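Local atomic coordinates of pyridoxamine 5-phosphate-dependent dehydrase (Escherichia coli, PDB entry 3B8X), a protein that catalyses the pyridoxal phosphate-dependent removal of the C3'-hydroxyl group from GDP-4-keto-6-deoxy-D-mannose, a step in making the O-antigen sugar L-colitose. Residues Leu138-Asn143 against Gln295-Glu300; Lys277-Phe282 against Ser301-Phe306; Leu283-Asp288 against Glu381-Arg386. The protein carries 1 engineered substitution. One frame throughout, in Å; residues are numbered along the deposited sequence.

How the contacts relate
The three contacts lie in a row running from the junction of the two sheets out to the C-terminal helix. Contact 1, whose L138 side chain is about 6 Å from the bound adduct of cofactor and GDP-sugar, lies nearest the active site; in contact 2 the side chain of F306 is about 13 Å from the same ligand. The centres of contacts 1 and 2 are about 11 Å apart, and their backbones are joined by probable hydrogen bonds, L138 O to F304 N (2.8 Å) and G139 O to S302 N (3.0 Å). Contacts 2 and 3, again about 11 Å between centres, share helix 255-286 and are joined by a probable hydrogen bond between Y281 OH and D383 OD1 (2.5 Å). Contacts 1 and 3 do not touch.

Contact 1 of 3, residues Leu138-Asn143 against Gln295-Glu300; sequences LGNPNN and QQETGE
N140 lies across the amide end of Q295, its CB 3.3 Å from Q295 NE2; the two side chains run antiparallel with their amide planes 62° apart. So placed, the carboxamide of N140 grips the facing backbone twice. OD1 takes T298 N on an in-plane lone pair at 2.8 Å, an almost straight bond (174°), while ND2 gives a more bent bond (138°) to Q296 O at 2.9 Å. A short side chain with acceptor and donor side by side suits two backbone groups so close along a loop. Q295 NE2 donates to T113 O and L137 O, and N140 ND2 shares T113 O. Beyond them P141 sets its CD 3.2 Å from T298 O, and one water joins P141 O (2.8 Å) to T298 OG1 (2.6 Å). The methyl CG2 of T298, anti to the backbone N, lies against P141 O at 3.4 Å and reaches N143 CB only at 4.1 Å. The contact ties the loop after strand 129-135 of the large sheet to the hairpin loop between strands 292-293 and 305-310. With one bond to OD1 and two from ND2, the buried N140 amide is held against flipping and its polar atoms are satisfied.

Contact 2 of 3, residues Lys277-Phe282 against Ser301-Phe306; sequences KNAEYF and SSWFGF
Two phenylalanines, F282 and F306, come from opposite sides and lie alongside each other, antiparallel, in an offset stack, with centroids 4.2 Å apart and planes only 18° from parallel. They belong to the small C-terminal domain of the fold type I (aspartate aminotransferase) fold, in which the long helix 255-286 packs on the antiparallel sheet containing strand 305-310. The displacement sets each CB over the other ring's face: F306 CB is 3.9 Å from the F282 centroid, and F282 CB is 4.1 Å from the F306 centroid. With CG anti to its backbone N (chi1 172°), F282 swings its ring out from the helix; with CG anti to its carbonyl carbon (chi1 -68°), F306 carries its ring the other way, so each overlaps the other's stem. Flat, wholly apolar rings suit a helix-sheet interface that is buried.

A279 occupies the corner between the two aromatic groups of the other segment. Its CB points over a face of the five-membered ring of W303, an alkyl CH-pi contact, and also lies at the edge of F306, in plane with that ring and 3.9 Å from CE2. A single methyl group here lets the helix come close to the indole. N278 adds its CB, 4.1 Å from F306 CZ, while its amide turns to other partners: OD1 accepts from L378 N, and ND2 donates to N373 OD1 and I376 O. N373 is a sodium ligand here, which makes N278 second-shell to that ion; N278 also joins the helix to the loop carrying E377, a magnesium ligand in another crystal of this protein.

Across the indole from A279, S301 closes an ST turn: its OG accepts from W303 N at 3.0 Å, and that same OG lies 3.6 Å above the second face of the W303 ring, toward its rim.

Contact 3 of 3, residues Leu283-Asp288 against Glu381-Arg386; sequences LDKFKD and EIDYLR
The chain of R386 runs antiparallel to that of F286, and the arginine's torsions decide what each part of it meets. CG is anti to the backbone N (chi1 -171°), and a bend at chi2 (66°) brings CD over the centre of the F286 ring, 3.5 Å from the centroid and 14° off the normal, a CH-pi contact. Beyond CD, NE gives a weak hydrogen bond of 2.9 Å to K285 O, which meets the guanidinium rim almost in its plane. A water bridges the same K285 O to R386 NH2. Arginine suits this position because its methylenes can cover a ring while its charged end goes on to a carbonyl near the C-terminal end of a helix, which probably adds a favourable dipole interaction.

The two segments are the end of helix 255-286 with the residues just after it and a stretch of helix 379-388, which packs against it in the small domain. F286, with CG anti to its carbonyl carbon, sends its ring between the helices. L385 has CG anti to the backbone N, which places that atom 3.5 Å from F286 CZ, the two side chains crossing at about a right angle. CE1 of the ring also approaches I382 CG2. The F282 and F308 rings meet F286 as well, so a large flat side chain fits this buried place.

On the more solvent-accessible side, K285 is bent at both chi2 and chi3. Its CB and CG pass I382 CG2, and NZ then makes a weak salt bridge to D383 OD1 at 3.3 Å. The CB of D383 points away, but with CG anti to the carbonyl carbon OD1 bends back toward the lysine; its stronger partner is Y281. A second water accepts from K285 NZ at 3.0 Å and donates to D383 O at 2.8 Å.

Contact 1 of 3, residues Leu138-Asn143 against Gln295-Glu300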
loop_
_atom_site.group_PDB
_atom_site.type_symbol
_atom_site.label_atom_id
_atom_site.label_comp_id
_atom_site.label_asym_id
_atom_site.label_seq_id
_atom_site.Cartn_x
_atom_site.Cartn_y
_atom_site.Cartn_z
ATOM N N LEU B 138 -5.357 -22.433 -0.612
ATOM C CA LEU B 138 -5.083 -23.088 0.653
ATOM C C LEU B 138 -3.841 -23.947 0.632
ATOM O O LEU B 138 -3.721 -24.887 1.425
ATOM C CB LEU B 138 -6.276 -23.964 1.034
ATOM C CG LEU B 138 -6.921 -23.605 2.360
ATOM C CD1 LEU B 138 -7.249 -22.118 2.398
ATOM C CD2 LEU B 138 -8.153 -24.491 2.577
ATOM N N GLY B 139 -2.939 -23.686 -0.295
ATOM C CA GLY B 139 -1.747 -24.505 -0.281
ATOM C C GLY B 139 -1.702 -25.390 -1.535
ATOM O O GLY B 139 -0.644 -25.935 -1.894
ATOM N N ASN B 140 -2.871 -25.550 -2.134
ATOM C CA ASN B 140 -2.986 -26.446 -3.269
ATOM C C ASN B 140 -2.685 -25.769 -4.593
ATOM O O ASN B 140 -3.477 -24.918 -5.036
ATOM C CB ASN B 140 -4.418 -26.974 -3.310
ATOM C CG ASN B 140 -4.515 -28.412 -3.805
ATOM O OD1 ASN B 140 -3.539 -29.183 -3.737
ATOM N ND2 ASN B 140 -5.720 -28.795 -4.269
ATOM N N PRO B 141 -1.624 -26.206 -5.283
ATOM C CA PRO B 141 -1.331 -25.621 -6.601
ATOM C C PRO B 141 -2.353 -26.079 -7.643
ATOM O O PRO B 141 -2.946 -27.172 -7.556
ATOM C CB PRO B 141 0.025 -26.241 -6.979
ATOM C CG PRO B 141 0.091 -27.563 -6.251
ATOM C CD PRO B 141 -0.845 -27.438 -5.030
ATOM N N ASN B 142 -2.508 -25.253 -8.667
ATOM C CA ASN B 142 -3.374 -25.616 -9.786
ATOM C C ASN B 142 -2.662 -26.679 -10.597
ATOM O O ASN B 142 -1.450 -26.846 -10.464
ATOM C CB ASN B 142 -3.560 -24.400 -10.687
ATOM C CG ASN B 142 -4.567 -23.467 -10.144
ATOM O OD1 ASN B 142 -5.739 -23.600 -10.499
ATOM N ND2 ASN B 142 -4.176 -22.646 -9.127
ATOM N N ASN B 143 -3.380 -27.366 -11.479
ATOM C CA ASN B 143 -2.670 -28.297 -12.320
ATOM C C ASN B 143 -2.248 -27.517 -13.531
ATOM O O ASN B 143 -3.032 -27.306 -14.450
ATOM C CB ASN B 143 -3.495 -29.535 -12.690
ATOM C CG ASN B 143 -2.778 -30.394 -13.700
ATOM O OD1 ASN B 143 -1.960 -29.885 -14.456
ATOM N ND2 ASN B 143 -3.048 -31.694 -13.707
ATOM N N GLN B 295 -9.936 -31.520 1.283
ATOM C CA GLN B 295 -9.383 -31.051 0.020
ATOM C C GLN B 295 -8.596 -32.170 -0.696
ATOM O O GLN B 295 -7.826 -32.906 -0.070
ATOM C CB GLN B 295 -8.488 -29.799 0.234
ATOM C CG GLN B 295 -7.895 -29.092 -1.025
ATOM C CD GLN B 295 -7.226 -27.761 -0.664
ATOM O OE1 GLN B 295 -6.737 -27.601 0.456
ATOM N NE2 GLN B 295 -7.239 -26.796 -1.587
ATOM N N GLN B 296 -8.850 -32.292 -1.997
ATOM C CA GLN B 296 -8.109 -33.212 -2.834
ATOM C C GLN B 296 -6.850 -32.500 -3.269
ATOM O O GLN B 296 -6.931 -31.466 -3.957
ATOM C CB GLN B 296 -8.870 -33.543 -4.103
ATOM C CG GLN B 296 -8.015 -34.347 -5.076
ATOM C CD GLN B 296 -8.758 -34.613 -6.378
ATOM O OE1 GLN B 296 -8.357 -34.141 -7.448
ATOM N NE2 GLN B 296 -9.887 -35.308 -6.281
ATOM N N GLU B 297 -5.712 -33.087 -2.913
ATOM C CA GLU B 297 -4.403 -32.545 -3.237
ATOM C C GLU B 297 -3.967 -32.673 -4.697
ATOM O O GLU B 297 -4.076 -33.746 -5.288
ATOM C CB GLU B 297 -3.345 -33.269 -2.390
ATOM C CG GLU B 297 -1.928 -32.708 -2.599
ATOM C CD GLU B 297 -0.971 -33.250 -1.583
ATOM O OE1 GLU B 297 -1.227 -34.380 -1.129
ATOM O OE2 GLU B 297 -0.002 -32.561 -1.198
ATOM N N THR B 298 -3.401 -31.594 -5.230
ATOM C CA THR B 298 -2.793 -31.576 -6.575
ATOM C C THR B 298 -1.273 -31.360 -6.323
ATOM O O THR B 298 -0.904 -30.637 -5.403
ATOM C CB THR B 298 -3.403 -30.426 -7.411
ATOM O OG1 THR B 298 -4.787 -30.719 -7.630
ATOM C CG2 THR B 298 -2.723 -30.318 -8.783
ATOM N N GLY B 299 -0.385 -32.062 -7.042
ATOM C CA GLY B 299 1.072 -31.945 -6.816
ATOM C C GLY B 299 1.444 -32.149 -5.345
ATOM O O GLY B 299 0.998 -33.098 -4.691
ATOM N N GLU B 300 2.277 -31.261 -4.821
ATOM C CA GLU B 300 2.637 -31.307 -3.408
ATOM C C GLU B 300 2.165 -30.028 -2.706
ATOM O O GLU B 300 2.759 -28.966 -2.854
ATOM C CB GLU B 300 4.122 -31.549 -3.220
ATOM C CG GLU B 300 4.490 -32.966 -3.607
ATOM C CD GLU B 300 5.887 -33.350 -3.177
ATOM O OE1 GLU B 300 6.376 -32.746 -2.195
ATOM O OE2 GLU B 300 6.492 -34.242 -3.820
HETATM O O HOH W 1 -5.494 -28.250 -8.201
#

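Contact 2 of 3, residues Lys277-Phe282 against Ser301-Phe306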
loop_
_atom_site.group_PDB
_atom_site.type_symbol
_atom_site.label_atom_id
_atom_site.label_comp_id
_atom_site.label_asym_id
_atom_site.label_seq_id
_atom_site.Cartn_x
_atom_site.Cartn_y
_atom_site.Cartn_z
ATOM N N LYS B 277 3.354 -33.215 7.187
ATOM C CA LYS B 277 3.121 -34.402 8.027
ATOM C C LYS B 277 1.804 -34.215 8.770
ATOM O O LYS B 277 1.047 -35.158 8.969
ATOM C CB LYS B 277 4.246 -34.642 9.020
ATOM C CG LYS B 277 4.183 -36.017 9.635
ATOM C CD LYS B 277 5.528 -36.718 9.604
ATOM C CE LYS B 277 5.438 -38.077 10.305
ATOM N NZ LYS B 277 5.996 -38.089 11.699
ATOM N N ASN B 278 1.483 -32.970 9.088
ATOM C CA ASN B 278 0.230 -32.751 9.798
ATOM C C ASN B 278 -0.864 -33.130 8.839
ATOM O O ASN B 278 -1.879 -33.678 9.231
ATOM C CB ASN B 278 0.042 -31.273 10.168
ATOM C CG ASN B 278 0.839 -30.869 11.395
ATOM O OD1 ASN B 278 1.128 -31.685 12.276
ATOM N ND2 ASN B 278 1.190 -29.587 11.465
ATOM N N ALA B 279 -0.659 -32.789 7.579
ATOM C CA ALA B 279 -1.693 -33.034 6.572
ATOM C C ALA B 279 -1.890 -34.535 6.411
ATOM O O ALA B 279 -2.989 -35.001 6.169
ATOM C CB ALA B 279 -1.320 -32.375 5.238
ATOM N N GLU B 280 -0.813 -35.291 6.549
ATOM C CA GLU B 280 -0.915 -36.722 6.380
ATOM C C GLU B 280 -1.786 -37.342 7.451
ATOM O O GLU B 280 -2.663 -38.155 7.168
ATOM C CB GLU B 280 0.475 -37.332 6.432
ATOM C CG GLU B 280 0.512 -38.823 6.644
ATOM C CD GLU B 280 1.943 -39.266 6.825
ATOM O OE1 GLU B 280 2.496 -39.111 7.937
ATOM O OE2 GLU B 280 2.535 -39.693 5.817
ATOM N N TYR B 281 -1.560 -36.936 8.688
ATOM C CA TYR B 281 -2.344 -37.436 9.805
ATOM C C TYR B 281 -3.816 -37.000 9.684
ATOM O O TYR B 281 -4.769 -37.779 9.836
ATOM C CB TYR B 281 -1.715 -36.877 11.081
ATOM C CG TYR B 281 -2.275 -37.512 12.313
ATOM C CD1 TYR B 281 -2.048 -38.859 12.549
ATOM C CD2 TYR B 281 -3.097 -36.801 13.198
ATOM C CE1 TYR B 281 -2.554 -39.481 13.663
ATOM C CE2 TYR B 281 -3.628 -37.418 14.294
ATOM C CZ TYR B 281 -3.344 -38.770 14.529
ATOM O OH TYR B 281 -3.843 -39.411 15.653
ATOM N N PHE B 282 -3.988 -35.728 9.360
ATOM C CA PHE B 282 -5.335 -35.172 9.155
ATOM C C PHE B 282 -6.138 -36.017 8.135
ATOM O O PHE B 282 -7.277 -36.443 8.403
ATOM C CB PHE B 282 -5.195 -33.728 8.621
ATOM C CG PHE B 282 -6.504 -33.107 8.181
ATOM C CD1 PHE B 282 -7.469 -32.759 9.125
ATOM C CD2 PHE B 282 -6.772 -32.917 6.829
ATOM C CE1 PHE B 282 -8.711 -32.205 8.721
ATOM C CE2 PHE B 282 -7.994 -32.386 6.398
ATOM C CZ PHE B 282 -8.977 -32.044 7.342
ATOM N N SER B 301 1.004 -30.112 -2.087
ATOM C CA SER B 301 0.415 -28.955 -1.432
ATOM C C SER B 301 1.225 -28.498 -0.221
ATOM O O SER B 301 1.913 -29.292 0.425
ATOM C CB SER B 301 -1.018 -29.339 -1.020
ATOM O OG SER B 301 -1.664 -28.359 -0.239
ATOM N N SER B 302 1.168 -27.200 0.096
ATOM C CA SER B 302 1.868 -26.717 1.288
ATOM C C SER B 302 0.846 -26.592 2.417
ATOM O O SER B 302 1.170 -26.121 3.505
ATOM C CB SER B 302 2.641 -25.395 1.077
ATOM O OG SER B 302 1.830 -24.369 0.500
ATOM N N TRP B 303 -0.387 -27.038 2.173
ATOM C CA TRP B 303 -1.409 -27.135 3.222
ATOM C C TRP B 303 -1.492 -25.938 4.147
ATOM O O TRP B 303 -1.135 -26.021 5.333
ATOM C CB TRP B 303 -1.155 -28.412 4.063
ATOM C CG TRP B 303 -1.346 -29.671 3.244
ATOM C CD1 TRP B 303 -0.374 -30.427 2.627
ATOM C CD2 TRP B 303 -2.603 -30.252 2.861
ATOM N NE1 TRP B 303 -0.953 -31.450 1.895
ATOM C CE2 TRP B 303 -2.317 -31.356 2.012
ATOM C CE3 TRP B 303 -3.950 -29.953 3.166
ATOM C CZ2 TRP B 303 -3.324 -32.174 1.483
ATOM C CZ3 TRP B 303 -4.968 -30.792 2.648
ATOM C CH2 TRP B 303 -4.637 -31.893 1.828
ATOM N N PHE B 304 -2.063 -24.848 3.655
ATOM C CA PHE B 304 -2.126 -23.615 4.421
ATOM C C PHE B 304 -3.032 -23.818 5.631
ATOM O O PHE B 304 -2.779 -23.310 6.735
ATOM C CB PHE B 304 -2.664 -22.530 3.481
ATOM C CG PHE B 304 -2.990 -21.242 4.158
ATOM C CD1 PHE B 304 -2.033 -20.231 4.247
ATOM C CD2 PHE B 304 -4.270 -21.036 4.647
ATOM C CE1 PHE B 304 -2.348 -19.015 4.853
ATOM C CE2 PHE B 304 -4.616 -19.859 5.276
ATOM C CZ PHE B 304 -3.651 -18.820 5.383
ATOM N N GLY B 305 -4.107 -24.554 5.398
ATOM C CA GLY B 305 -5.098 -24.875 6.420
ATOM C C GLY B 305 -5.830 -26.137 6.011
ATOM O O GLY B 305 -5.590 -26.671 4.941
ATOM N N PHE B 306 -6.755 -26.580 6.842
ATOM C CA PHE B 306 -7.530 -27.789 6.594
ATOM C C PHE B 306 -9.000 -27.492 6.338
ATOM O O PHE B 306 -9.766 -27.210 7.283
ATOM C CB PHE B 306 -7.406 -28.657 7.851
ATOM C CG PHE B 306 -6.027 -29.179 8.060
ATOM C CD1 PHE B 306 -5.389 -29.051 9.294
ATOM C CD2 PHE B 306 -5.344 -29.754 6.985
ATOM C CE1 PHE B 306 -4.121 -29.599 9.486
ATOM C CE2 PHE B 306 -4.058 -30.283 7.140
ATOM C CZ PHE B 306 -3.440 -30.154 8.392
#

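Contact 3 of 3, residues Leu283-Asp288 against Glu381-Arg386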
loop_
_atom_site.group_PDB
_atom_site.type_symbol
_atom_site.label_atom_id
_atom_site.label_comp_id
_atom_site.label_asym_id
_atom_site.label_seq_id
_atom_site.Cartn_x
_atom_site.Cartn_y
_atom_site.Cartn_z
ATOM N N LEU B 283 -5.527 -36.262 6.970
ATOM C CA LEU B 283 -6.180 -37.022 5.918
ATOM C C LEU B 283 -6.478 -38.436 6.408
ATOM O O LEU B 283 -7.552 -38.993 6.151
ATOM C CB LEU B 283 -5.329 -37.063 4.641
ATOM C CG LEU B 283 -5.245 -35.705 3.912
ATOM C CD1 LEU B 283 -4.306 -35.708 2.692
ATOM C CD2 LEU B 283 -6.638 -35.071 3.577
ATOM N N ASP B 284 -5.529 -39.019 7.120
ATOM C CA ASP B 284 -5.736 -40.374 7.591
ATOM C C ASP B 284 -6.879 -40.346 8.599
ATOM O O ASP B 284 -7.734 -41.232 8.656
ATOM C CB ASP B 284 -4.464 -40.904 8.234
ATOM C CG ASP B 284 -4.725 -42.063 9.159
ATOM O OD1 ASP B 284 -5.365 -43.043 8.710
ATOM O OD2 ASP B 284 -4.307 -41.997 10.335
ATOM N N LYS B 285 -6.944 -39.284 9.379
ATOM C CA LYS B 285 -8.023 -39.213 10.346
ATOM C C LYS B 285 -9.441 -38.866 9.859
ATOM O O LYS B 285 -10.441 -39.184 10.530
ATOM C CB LYS B 285 -7.614 -38.250 11.457
ATOM C CG LYS B 285 -6.570 -38.829 12.337
ATOM C CD LYS B 285 -7.194 -38.905 13.699
ATOM C CE LYS B 285 -7.117 -40.286 14.276
ATOM N NZ LYS B 285 -7.655 -40.182 15.655
ATOM N N PHE B 286 -9.525 -38.120 8.760
ATOM C CA PHE B 286 -10.806 -37.683 8.235
ATOM C C PHE B 286 -11.141 -38.313 6.885
ATOM O O PHE B 286 -12.105 -37.900 6.229
ATOM C CB PHE B 286 -10.766 -36.157 8.080
ATOM C CG PHE B 286 -10.919 -35.414 9.380
ATOM C CD1 PHE B 286 -9.807 -35.118 10.148
ATOM C CD2 PHE B 286 -12.175 -35.046 9.845
ATOM C CE1 PHE B 286 -9.946 -34.435 11.337
ATOM C CE2 PHE B 286 -12.318 -34.390 11.065
ATOM C CZ PHE B 286 -11.203 -34.081 11.797
ATOM N N LYS B 287 -10.334 -39.271 6.441
ATOM C CA LYS B 287 -10.566 -39.824 5.109
ATOM C C LYS B 287 -11.939 -40.408 4.786
ATOM O O LYS B 287 -12.478 -40.183 3.690
ATOM C CB LYS B 287 -9.365 -40.560 4.501
ATOM C CG LYS B 287 -9.247 -42.015 4.887
ATOM C CD LYS B 287 -8.023 -42.243 5.778
ATOM C CE LYS B 287 -7.886 -43.708 6.203
ATOM N NZ LYS B 287 -7.672 -43.956 7.675
ATOM N N ASP B 288 -12.539 -41.096 5.755
ATOM C CA ASP B 288 -13.868 -41.628 5.514
ATOM C C ASP B 288 -14.876 -40.908 6.386
ATOM O O ASP B 288 -15.782 -41.508 6.952
ATOM C CB ASP B 288 -13.907 -43.125 5.787
ATOM C CG ASP B 288 -13.250 -43.924 4.689
ATOM O OD1 ASP B 288 -13.763 -43.883 3.542
ATOM O OD2 ASP B 288 -12.214 -44.567 4.990
ATOM N N GLU B 381 -4.176 -31.955 18.510
ATOM C CA GLU B 381 -5.180 -31.030 18.031
ATOM C C GLU B 381 -6.050 -31.669 16.956
ATOM O O GLU B 381 -7.233 -31.391 16.850
ATOM C CB GLU B 381 -4.489 -29.759 17.526
ATOM C CG GLU B 381 -3.880 -28.915 18.640
ATOM C CD GLU B 381 -2.432 -29.308 18.941
ATOM O OE1 GLU B 381 -2.042 -30.422 18.570
ATOM O OE2 GLU B 381 -1.664 -28.517 19.534
ATOM N N ILE B 382 -5.448 -32.504 16.127
ATOM C CA ILE B 382 -6.231 -33.169 15.070
ATOM C C ILE B 382 -7.119 -34.279 15.625
ATOM O O ILE B 382 -8.231 -34.536 15.132
ATOM C CB ILE B 382 -5.304 -33.725 13.969
ATOM C CG1 ILE B 382 -4.875 -32.587 13.048
ATOM C CG2 ILE B 382 -6.024 -34.753 13.091
ATOM C CD1 ILE B 382 -3.589 -32.910 12.264
ATOM N N ASP B 383 -6.598 -35.000 16.610
ATOM C CA ASP B 383 -7.390 -36.060 17.245
ATOM C C ASP B 383 -8.610 -35.361 17.824
ATOM O O ASP B 383 -9.749 -35.858 17.852
ATOM C CB ASP B 383 -6.640 -36.605 18.470
ATOM C CG ASP B 383 -5.456 -37.509 18.117
ATOM O OD1 ASP B 383 -5.459 -38.132 17.036
ATOM O OD2 ASP B 383 -4.529 -37.626 18.956
ATOM N N TYR B 384 -8.320 -34.233 18.433
ATOM C CA TYR B 384 -9.347 -33.490 19.131
ATOM C C TYR B 384 -10.395 -33.064 18.115
ATOM O O TYR B 384 -11.607 -33.258 18.296
ATOM C CB TYR B 384 -8.680 -32.280 19.822
ATOM C CG TYR B 384 -9.585 -31.417 20.671
ATOM C CD1 TYR B 384 -10.482 -31.976 21.589
ATOM C CD2 TYR B 384 -9.547 -30.023 20.552
ATOM C CE1 TYR B 384 -11.327 -31.153 22.373
ATOM C CE2 TYR B 384 -10.380 -29.202 21.318
ATOM C CZ TYR B 384 -11.273 -29.768 22.228
ATOM O OH TYR B 384 -12.104 -28.955 22.989
ATOM N N LEU B 385 -9.911 -32.474 17.028
ATOM C CA LEU B 385 -10.786 -31.992 15.967
ATOM C C LEU B 385 -11.685 -33.117 15.450
ATOM O O LEU B 385 -12.908 -32.929 15.325
ATOM C CB LEU B 385 -9.931 -31.397 14.862
ATOM C CG LEU B 385 -10.570 -31.058 13.520
ATOM C CD1 LEU B 385 -11.252 -29.716 13.630
ATOM C CD2 LEU B 385 -9.395 -30.937 12.579
ATOM N N ARG B 386 -11.092 -34.304 15.266
ATOM C CA ARG B 386 -11.833 -35.503 14.844
ATOM C C ARG B 386 -12.922 -35.971 15.834
ATOM O O ARG B 386 -14.007 -36.413 15.422
ATOM C CB ARG B 386 -10.877 -36.615 14.413
ATOM C CG ARG B 386 -11.518 -37.834 13.749
ATOM C CD ARG B 386 -12.153 -37.553 12.405
ATOM N NE ARG B 386 -12.932 -38.694 11.898
ATOM C CZ ARG B 386 -14.185 -38.987 12.258
ATOM N NH1 ARG B 386 -14.825 -38.310 13.201
ATOM N NH2 ARG B 386 -14.802 -40.009 11.702
HETATM O O HOH W 2 -9.557 -38.583 17.386
HETATM O O HOH W 3 -12.798 -41.034 9.564
#